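Local structure of putative secreted endoglycosylceramidase (Rhodococcus hoagii, 6JYZ) at residues A[382-387]-A[395-400]. The protein is a probably secreted glycoside hydrolase of family 5 that probably cleaves the glycosidic bond between galactose-based sugar chains and ceramide in glycosphingolipids. Residues are numbered along the deposited sequence; the frame is centred on the assembly and turned at random.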
loop_
_atom_site.group_PDB
_atom_site.type_symbol
_atom_site.label_atom_id
_atom_site.label_comp_id
_atom_site.label_asym_id
_atom_site.label_seq_id
_atom_site.Cartn_x
_atom_site.Cartn_y
_atom_site.Cartn_z
ATOM N N GLY A 382 -5.280 -1.957 16.293
ATOM C CA GLY A 382 -4.220 -2.534 15.460
ATOM C C GLY A 382 -4.488 -4.015 15.220
ATOM O O GLY A 382 -4.975 -4.756 16.074
ATOM N N ASN A 383 -4.165 -4.469 13.989
ATOM C CA ASN A 383 -4.232 -5.890 13.651
ATOM C C ASN A 383 -2.857 -6.513 13.471
ATOM O O ASN A 383 -2.795 -7.684 13.092
ATOM C CB ASN A 383 -5.106 -6.158 12.393
ATOM C CG ASN A 383 -4.539 -5.422 11.174
ATOM O OD1 ASN A 383 -3.519 -4.718 11.244
ATOM N ND2 ASN A 383 -5.217 -5.630 10.066
ATOM N N LEU A 384 -1.796 -5.793 13.828
ATOM C CA LEU A 384 -0.453 -6.333 13.712
ATOM C C LEU A 384 0.277 -5.885 14.952
ATOM O O LEU A 384 0.635 -6.749 15.766
ATOM C CB LEU A 384 0.215 -5.913 12.390
ATOM C CG LEU A 384 1.658 -6.392 12.237
ATOM C CD1 LEU A 384 1.832 -7.902 12.497
ATOM C CD2 LEU A 384 2.220 -6.043 10.855
ATOM N N ASN A 385 0.637 -4.627 15.090
ATOM C CA ASN A 385 1.101 -4.098 16.379
ATOM C C ASN A 385 -0.097 -3.622 17.156
ATOM O O ASN A 385 -0.893 -2.848 16.647
ATOM C CB ASN A 385 2.050 -2.946 16.137
ATOM C CG ASN A 385 3.301 -3.482 15.493
ATOM O OD1 ASN A 385 4.145 -4.127 16.161
ATOM N ND2 ASN A 385 3.464 -3.313 14.177
ATOM N N ARG A 386 -0.232 -4.117 18.381
ATOM C CA ARG A 386 -1.314 -3.761 19.251
ATOM C C ARG A 386 -0.906 -2.553 20.087
ATOM O O ARG A 386 0.224 -2.473 20.615
ATOM C CB ARG A 386 -1.401 -4.923 20.243
ATOM C CG ARG A 386 -2.529 -4.705 21.254
ATOM C CD ARG A 386 -2.592 -5.817 22.316
ATOM N NE ARG A 386 -2.926 -7.090 21.650
ATOM C CZ ARG A 386 -2.078 -8.105 21.394
ATOM N NH1 ARG A 386 -0.810 -8.043 21.761
ATOM N NH2 ARG A 386 -2.543 -9.204 20.844
ATOM N N ILE A 387 -1.778 -1.524 20.015
ATOM C CA ILE A 387 -1.577 -0.281 20.770
ATOM C C ILE A 387 -2.705 -0.233 21.774
ATOM O O ILE A 387 -3.890 -0.364 21.473
ATOM C CB ILE A 387 -1.539 0.950 19.827
ATOM C CG1 ILE A 387 -0.209 0.948 19.078
ATOM C CG2 ILE A 387 -1.820 2.286 20.548
ATOM C CD1 ILE A 387 -0.003 2.071 17.942
ATOM N N GLN A 395 2.040 -2.727 22.818
ATOM C CA GLN A 395 1.991 -3.910 23.670
ATOM C C GLN A 395 1.876 -5.220 22.879
ATOM O O GLN A 395 0.883 -5.955 22.918
ATOM C CB GLN A 395 0.807 -3.775 24.626
ATOM C CG GLN A 395 0.967 -2.587 25.547
ATOM C CD GLN A 395 -0.141 -2.531 26.589
ATOM O OE1 GLN A 395 -1.189 -3.159 26.463
ATOM N NE2 GLN A 395 0.065 -1.692 27.584
ATOM N N GLY A 396 2.988 -5.552 22.249
ATOM C CA GLY A 396 3.120 -6.793 21.506
ATOM C C GLY A 396 2.409 -6.807 20.154
ATOM O O GLY A 396 1.874 -5.802 19.648
ATOM N N LEU A 397 2.471 -7.977 19.548
ATOM C CA LEU A 397 1.968 -8.257 18.219
ATOM C C LEU A 397 0.690 -9.057 18.341
ATOM O O LEU A 397 0.456 -9.827 19.291
ATOM C CB LEU A 397 2.955 -9.144 17.454
ATOM C CG LEU A 397 4.252 -8.456 17.012
ATOM C CD1 LEU A 397 5.305 -9.496 16.593
ATOM C CD2 LEU A 397 4.043 -7.528 15.825
ATOM N N VAL A 398 -0.147 -8.989 17.295
ATOM C CA VAL A 398 -1.312 -9.827 17.164
ATOM C C VAL A 398 -0.783 -11.103 16.519
ATOM O O VAL A 398 -0.599 -11.207 15.290
ATOM C CB VAL A 398 -2.373 -9.135 16.278
ATOM C CG1 VAL A 398 -3.560 -10.054 16.025
ATOM C CG2 VAL A 398 -2.855 -7.816 16.916
ATOM N N GLU A 399 -0.451 -12.085 17.362
ATOM C CA GLU A 399 0.456 -13.145 16.926
ATOM C C GLU A 399 -0.155 -14.043 15.851
ATOM O O GLU A 399 0.601 -14.483 14.973
ATOM C CB GLU A 399 0.836 -14.001 18.159
ATOM C CG GLU A 399 1.745 -13.261 19.126
ATOM C CD GLU A 399 3.173 -12.962 18.674
ATOM O OE1 GLU A 399 3.606 -13.434 17.537
ATOM O OE2 GLU A 399 3.890 -12.225 19.456
ATOM N N GLY A 400 -1.463 -14.320 15.899
ATOM C CA GLY A 400 -2.086 -15.162 14.906
ATOM C C GLY A 400 -1.956 -14.612 13.472
ATOM O O GLY A 400 -1.905 -15.375 12.523
HETATM O O HOH W 1 3.889 -3.929 19.018
HETATM O O HOH W 2 -1.232 -12.177 20.200
HETATM O O HOH W 3 0.660 -10.451 21.978
#
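Arg386 reaches across the hairpin and grips the backbone of Gln395 to Leu397. Its NH1 donates to Gln395 O at 2.9 Å, in the plane of both the guanidinium and the carbonyl. A second bond from NH1, to Leu397 O at 3.3 Å, is weak and bent. CG lies anti to the backbone N (chi1 -180°), and a bend at chi3 (-64°) folds the guanidinium back over the partner strand. CG2 of Val398 sits over one face of that group. A water joins NH1 to Leu397 O, and another links NH2, weakly, to Glu399 N at the start of the helix. An alanine here removes the guanidinium, which would probably leave Gln395 O without its side-chain donor and open a gap beside Val398 CG2.

The backbones form an antiparallel ladder. Arg386 N donates to Gly396 O (3.0 Å), and Gln395 N donates to Arg386 O (2.9 Å, nearly straight at 176°). Val398 N, at the helix N-cap position, donates to Leu384 O (2.8 Å). The same oxygen takes a CA-H...O contact from Leu397. Asn385 and Leu397 form a non-hydrogen-bonded pair. Their side chains run side by side on one face, with Asn385 OD1 3.4 Å from Leu397 CD2. A water donates to both Asn385 OD1 and Gly396 O. Leu384 CD1 meets Leu397 CD2 at 4.0 Å. Val398 CB packs on Asn383 O, a buried oxygen with no polar partner in the model.

Asparagines fasten the first strand and its approach to the chain after strand 356-359. Asn385 ND2 bonds Trp362 O, and the Asn383 amide bonds Trp360 O and Ser361 N. This hairpin thus lies against that segment of the family 5 barrel, while Leu384 packs on Ala402 and Leu405 of helix 399-405.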